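Local atomic coordinates of dipeptide transport protein DPPA (PDB entry 1HI9), a protein that hydrolyses the N-terminal residue from peptides containing D-amino acids, such as D-Ala-D-Ala, with two zinc ions per subunit, inside the central chamber of a homodecamer. Residues A[98-101]-A[102-105]; A[104-107]-A[108-111]. All coordinates share one frame; numbering follows the deposited sequence.

Contact 1. Residues A[98-101]-A[102-105]. With ZN (zinc ion), chain F.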
ATOM      1  N   ALA A  98      32.987  33.602  -6.348  1.00 47.00           N
ATOM      2  CA  ALA A  98      32.015  32.566  -6.072  1.00 46.29           C
ATOM      3  C   ALA A  98      32.168  32.054  -4.653  1.00 45.30           C
ATOM      4  O   ALA A  98      33.265  32.062  -4.097  1.00 44.22           O
ATOM      5  CB  ALA A  98      32.174  31.424  -7.066  1.00 46.30           C
ATOM      6  N   LEU A  99      31.052  31.615  -4.075  1.00 44.97           N
ATOM      7  CA  LEU A  99      31.030  31.089  -2.713  1.00 43.88           C
ATOM      8  C   LEU A  99      30.272  29.759  -2.714  1.00 42.61           C
ATOM      9  O   LEU A  99      29.091  29.710  -3.055  1.00 41.90           O
ATOM     10  CB  LEU A  99      30.338  32.093  -1.789  1.00 44.66           C
ATOM     11  CG  LEU A  99      30.548  31.960  -0.274  1.00 46.13           C
ATOM     12  CD1 LEU A  99      29.911  33.155   0.448  1.00 45.30           C
ATOM     13  CD2 LEU A  99      29.941  30.670   0.222  1.00 47.48           C
ATOM     14  N   PHE A 100      30.959  28.682  -2.343  1.00 40.93           N
ATOM     15  CA  PHE A 100      30.340  27.356  -2.296  1.00 39.72           C
ATOM     16  C   PHE A 100      29.923  27.076  -0.858  1.00 38.40           C
ATOM     17  O   PHE A 100      30.761  27.094   0.045  1.00 38.85           O
ATOM     18  CB  PHE A 100      31.331  26.287  -2.775  1.00 38.77           C
ATOM     19  CG  PHE A 100      31.741  26.426  -4.219  1.00 39.13           C
ATOM     20  CD1 PHE A 100      32.694  25.571  -4.766  1.00 39.98           C
ATOM     21  CD2 PHE A 100      31.172  27.385  -5.038  1.00 37.47           C
ATOM     22  CE1 PHE A 100      33.064  25.674  -6.103  1.00 38.95           C
ATOM     23  CE2 PHE A 100      31.538  27.490  -6.370  1.00 36.34           C
ATOM     24  CZ  PHE A 100      32.483  26.634  -6.902  1.00 38.43           C
ATOM     25  N   LEU A 101      28.635  26.811  -0.655  1.00 38.34           N
ATOM     26  CA  LEU A 101      28.078  26.563   0.681  1.00 37.55           C
ATOM     27  C   LEU A 101      27.470  25.174   0.819  1.00 36.35           C
ATOM     28  O   LEU A 101      26.835  24.669  -0.104  1.00 36.30           O
ATOM     29  CB  LEU A 101      26.990  27.596   0.983  1.00 38.86           C
ATOM     30  CG  LEU A 101      26.930  28.262   2.355  1.00 41.53           C
ATOM     31  CD1 LEU A 101      25.656  29.086   2.416  1.00 40.99           C
ATOM     32  CD2 LEU A 101      26.954  27.249   3.478  1.00 41.32           C
ATOM     33  N   GLY A 102      27.647  24.575   1.990  1.00 34.73           N
ATOM     34  CA  GLY A 102      27.102  23.257   2.231  1.00 34.11           C
ATOM     35  C   GLY A 102      27.708  22.176   1.364  1.00 34.24           C
ATOM     36  O   GLY A 102      27.045  21.189   1.034  1.00 32.61           O
ATOM     37  N   TYR A 103      28.969  22.359   0.981  1.00 33.23           N
ATOM     38  CA  TYR A 103      29.636  21.365   0.162  1.00 33.13           C
ATOM     39  C   TYR A 103      30.130  20.172   0.970  1.00 32.79           C
ATOM     40  O   TYR A 103      30.233  20.215   2.200  1.00 31.64           O
ATOM     41  CB  TYR A 103      30.780  22.009  -0.616  1.00 33.39           C
ATOM     42  CG  TYR A 103      30.330  22.573  -1.952  1.00 33.86           C
ATOM     43  CD1 TYR A 103      29.210  23.398  -2.041  1.00 33.61           C
ATOM     44  CD2 TYR A 103      31.005  22.262  -3.121  1.00 33.00           C
ATOM     45  CE1 TYR A 103      28.774  23.893  -3.273  1.00 34.03           C
ATOM     46  CE2 TYR A 103      30.580  22.753  -4.354  1.00 34.85           C
ATOM     47  CZ  TYR A 103      29.469  23.561  -4.425  1.00 34.23           C
ATOM     48  OH  TYR A 103      29.052  24.015  -5.650  1.00 33.00           O
ATOM     49  N   HIS A 104      30.429  19.100   0.251  1.00 33.99           N
ATOM     50  CA  HIS A 104      30.884  17.853   0.861  1.00 33.47           C
ATOM     51  C   HIS A 104      32.076  17.300   0.109  1.00 32.55           C
ATOM     52  O   HIS A 104      32.410  17.779  -0.961  1.00 32.60           O
ATOM     53  CB  HIS A 104      29.739  16.830   0.833  1.00 31.65           C
ATOM     54  CG  HIS A 104      29.143  16.652  -0.529  1.00 29.86           C
ATOM     55  ND1 HIS A 104      29.749  15.911  -1.519  1.00 30.64           N
ATOM     56  CD2 HIS A 104      28.021  17.171  -1.084  1.00 29.75           C
ATOM     57  CE1 HIS A 104      29.028  15.973  -2.625  1.00 26.90           C
ATOM     58  NE2 HIS A 104      27.974  16.733  -2.385  1.00 31.53           N
ATOM     59  N   ALA A 105      32.693  16.273   0.685  1.00 33.21           N
ATOM     60  CA  ALA A 105      33.850  15.630   0.093  1.00 32.60           C
ATOM     61  C   ALA A 105      33.466  14.857  -1.161  1.00 32.83           C
ATOM     62  O   ALA A 105      32.316  14.398  -1.304  1.00 31.25           O
ATOM     63  CB  ALA A 105      34.478  14.701   1.100  1.00 31.78           C
TER
HETATM   64 ZN    ZN F 300      26.870  17.551  -3.709  1.00 31.80          ZN
HETATM   65  O   HOH W   1      25.292  16.534  -4.651  1.00 28.83           O
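Phe100 and Tyr103 meet round the corner that the chain turns at Gly102. Their rings are close to parallel, with planes at 14°, but they are slid apart and barely overlap. The CB of Phe100 sits over the centre of the Tyr103 ring, 3.5 Å from its centroid, as a CH-pi contact. Farther out, Phe100 CD1 lies 3.5 Å from Tyr103 CE2. In return, Tyr103 OH reaches over the rim of one Phe100 face. The first torsion of Phe100 puts CG beside the backbone N and anti to the carbonyl carbon (chi1 -64°), and this brings its ring alongside that of Tyr103. The edge of the tyrosine ring near CD1 faces the carbonyl of Leu101, with Leu101 O 3.3 Å from Tyr103 CD1 and in the ring plane. Gly102 makes the corner with a positive phi of 65°. A side chain there would run into the Leu101 carbonyl.

Beyond the corner, His104 holds a zinc ion through NE2 at 1.9 Å. A water, Asp8 and Glu133 are the other ligands. His104 ND1 donates an almost straight bond, 3.0 Å long, to Ala105 O. The acceptor lies in the imidazole plane, while the donor stands above the carbonyl plane. Together with the metal bond, it holds the rotation of the ring, with NE2 directed at the zinc. His115, the active-site nucleophile, stacks on the same imidazole. The Tyr103 hydroxyl is hydrogen-bonded to Ser6 and Asn137, and the Tyr103 side chain also touches the zinc ligand Asp8.

Strand 97-103 is central in the mixed sheet, parallel to its neighbours 2-7 and 148-152. Leu99 and Leu101 pack against helix 28-48, while Phe100 touches both neighbouring strands.

Contact 2. Residues A[104-107]-A[108-111]. With ZN (zinc ion), chain F.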
ATOM      1  N   HIS A 104      30.429  19.100   0.251  1.00 33.99           N
ATOM      2  CA  HIS A 104      30.884  17.853   0.861  1.00 33.47           C
ATOM      3  C   HIS A 104      32.076  17.300   0.109  1.00 32.55           C
ATOM      4  O   HIS A 104      32.410  17.779  -0.961  1.00 32.60           O
ATOM      5  CB  HIS A 104      29.739  16.830   0.833  1.00 31.65           C
ATOM      6  CG  HIS A 104      29.143  16.652  -0.529  1.00 29.86           C
ATOM      7  ND1 HIS A 104      29.749  15.911  -1.519  1.00 30.64           N
ATOM      8  CD2 HIS A 104      28.021  17.171  -1.084  1.00 29.75           C
ATOM      9  CE1 HIS A 104      29.028  15.973  -2.625  1.00 26.90           C
ATOM     10  NE2 HIS A 104      27.974  16.733  -2.385  1.00 31.53           N
ATOM     11  N   ALA A 105      32.693  16.273   0.685  1.00 33.21           N
ATOM     12  CA  ALA A 105      33.850  15.630   0.093  1.00 32.60           C
ATOM     13  C   ALA A 105      33.466  14.857  -1.161  1.00 32.83           C
ATOM     14  O   ALA A 105      32.316  14.398  -1.304  1.00 31.25           O
ATOM     15  CB  ALA A 105      34.478  14.701   1.100  1.00 31.78           C
ATOM     16  N   ARG A 106      34.432  14.714  -2.069  1.00 32.43           N
ATOM     17  CA  ARG A 106      34.210  13.982  -3.320  1.00 32.49           C
ATOM     18  C   ARG A 106      34.111  12.488  -3.021  1.00 31.77           C
ATOM     19  O   ARG A 106      34.525  12.028  -1.956  1.00 32.41           O
ATOM     20  CB  ARG A 106      35.345  14.269  -4.322  1.00 33.74           C
ATOM     21  CG  ARG A 106      36.773  13.881  -3.869  1.00 35.12           C
ATOM     22  CD  ARG A 106      37.812  14.346  -4.893  1.00 37.46           C
ATOM     23  NE  ARG A 106      39.205  14.184  -4.459  1.00 39.72           N
ATOM     24  CZ  ARG A 106      39.932  13.083  -4.625  1.00 39.06           C
ATOM     25  NH1 ARG A 106      39.417  12.013  -5.221  1.00 38.59           N
ATOM     26  NH2 ARG A 106      41.182  13.062  -4.191  1.00 38.93           N
ATOM     27  N   ALA A 107      33.556  11.737  -3.959  1.00 32.26           N
ATOM     28  CA  ALA A 107      33.376  10.294  -3.808  1.00 32.30           C
ATOM     29  C   ALA A 107      34.661   9.534  -3.495  1.00 32.08           C
ATOM     30  O   ALA A 107      35.753   9.966  -3.860  1.00 32.29           O
ATOM     31  CB  ALA A 107      32.750   9.726  -5.075  1.00 33.04           C
ATOM     32  N   SER A 108      34.512   8.412  -2.801  1.00 33.04           N
ATOM     33  CA  SER A 108      35.631   7.550  -2.469  1.00 33.79           C
ATOM     34  C   SER A 108      36.625   8.101  -1.446  1.00 34.54           C
ATOM     35  O   SER A 108      37.696   7.532  -1.270  1.00 35.69           O
ATOM     36  CB  SER A 108      36.371   7.178  -3.762  1.00 35.19           C
ATOM     37  OG  SER A 108      35.475   6.638  -4.718  1.00 33.50           O
ATOM     38  N   THR A 109      36.291   9.196  -0.773  1.00 34.04           N
ATOM     39  CA  THR A 109      37.200   9.751   0.228  1.00 33.38           C
ATOM     40  C   THR A 109      36.464   9.985   1.560  1.00 34.77           C
ATOM     41  O   THR A 109      35.229   9.968   1.612  1.00 34.13           O
ATOM     42  CB  THR A 109      37.814  11.087  -0.245  1.00 32.73           C
ATOM     43  OG1 THR A 109      36.804  12.102  -0.269  1.00 30.81           O
ATOM     44  CG2 THR A 109      38.400  10.943  -1.649  1.00 33.08           C
ATOM     45  N   PRO A 110      37.219  10.188   2.658  1.00 34.66           N
ATOM     46  CA  PRO A 110      36.624  10.428   3.977  1.00 35.07           C
ATOM     47  C   PRO A 110      35.758  11.684   3.915  1.00 34.18           C
ATOM     48  O   PRO A 110      36.065  12.603   3.165  1.00 34.27           O
ATOM     49  CB  PRO A 110      37.845  10.631   4.869  1.00 36.23           C
ATOM     50  CG  PRO A 110      38.894   9.792   4.202  1.00 35.42           C
ATOM     51  CD  PRO A 110      38.690  10.126   2.756  1.00 35.07           C
ATOM     52  N   GLY A 111      34.693  11.725   4.707  1.00 34.37           N
ATOM     53  CA  GLY A 111      33.809  12.877   4.693  1.00 33.43           C
ATOM     54  C   GLY A 111      32.354  12.450   4.762  1.00 34.03           C
ATOM     55  O   GLY A 111      31.939  11.474   4.126  1.00 33.01           O
TER
HETATM   56 ZN    ZN F 300      26.870  17.551  -3.709  1.00 31.80          ZN
HETATM   57  O   HOH W   1      25.292  16.534  -4.651  1.00 28.83           O
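The Arg106 guanidinium carries the methyl CG2 of Thr109 over one face, 3.8 Å above its plane and toward the rim. NH1 is the nearest guanidinium atom, 3.9 Å from Thr109 CG2. The two side chains cross at about a right angle. Arg106 is extended from CG to NE, with CG as well as the guanidinium near the methyl.

A type II beta turn runs from Arg106 to Thr109, with Ser108 at positive phi. Its ends are joined by a side chain: Thr109 OG1 donates to Arg106 O at 2.8 Å, tilted 28° from the carbonyl plane. With chi1 at 70°, OG1 stands between the backbone N and the carbonyl carbon of Thr109, facing Arg106 O. With an alanine here, the Arg106 carbonyl would probably lose this donor, and the guanidinium the methyl over its face. The CB of Ala105 packs 3.3 Å from Pro110 O as the chain doubles back. A side chain on Gly111 would collide with this methyl.

The loop carries on from the zinc ligand His104 and is tied to the nucleophile segment: Ala105 bonds through its backbone to His115, and Ala107 N to Ser116 OG. It lies between strands 97-103 and 121-126. Ser108 OG is hydrogen-bonded to Arg122 O, and Arg106 rests on His123. Helix 155-162 touches Ala105 and Pro110, and its Glu160 accepts the Arg106 backbone N-H. Ser108 and Pro110 also pack on Ala224 and Tyr226 of a second subunit.

Both contacts are local and follow one another along the chain. Contact 1 starts on strand 97-103, in the middle of the mixed sheet, and turns the corner at Gly102. Contact 2 begins before contact 1 has ended, since they share His104 and Ala105. It then folds the loop back through the beta turn, on the way to strand 121-126 of the antiparallel sheet. The two overlap in sequence but neither encloses the other, and their centres are 13 Å apart. His104 is the junction, with its zinc ion common to both. Together they lead from the buried sheet, past the metal site, to a loop that borders a second subunit.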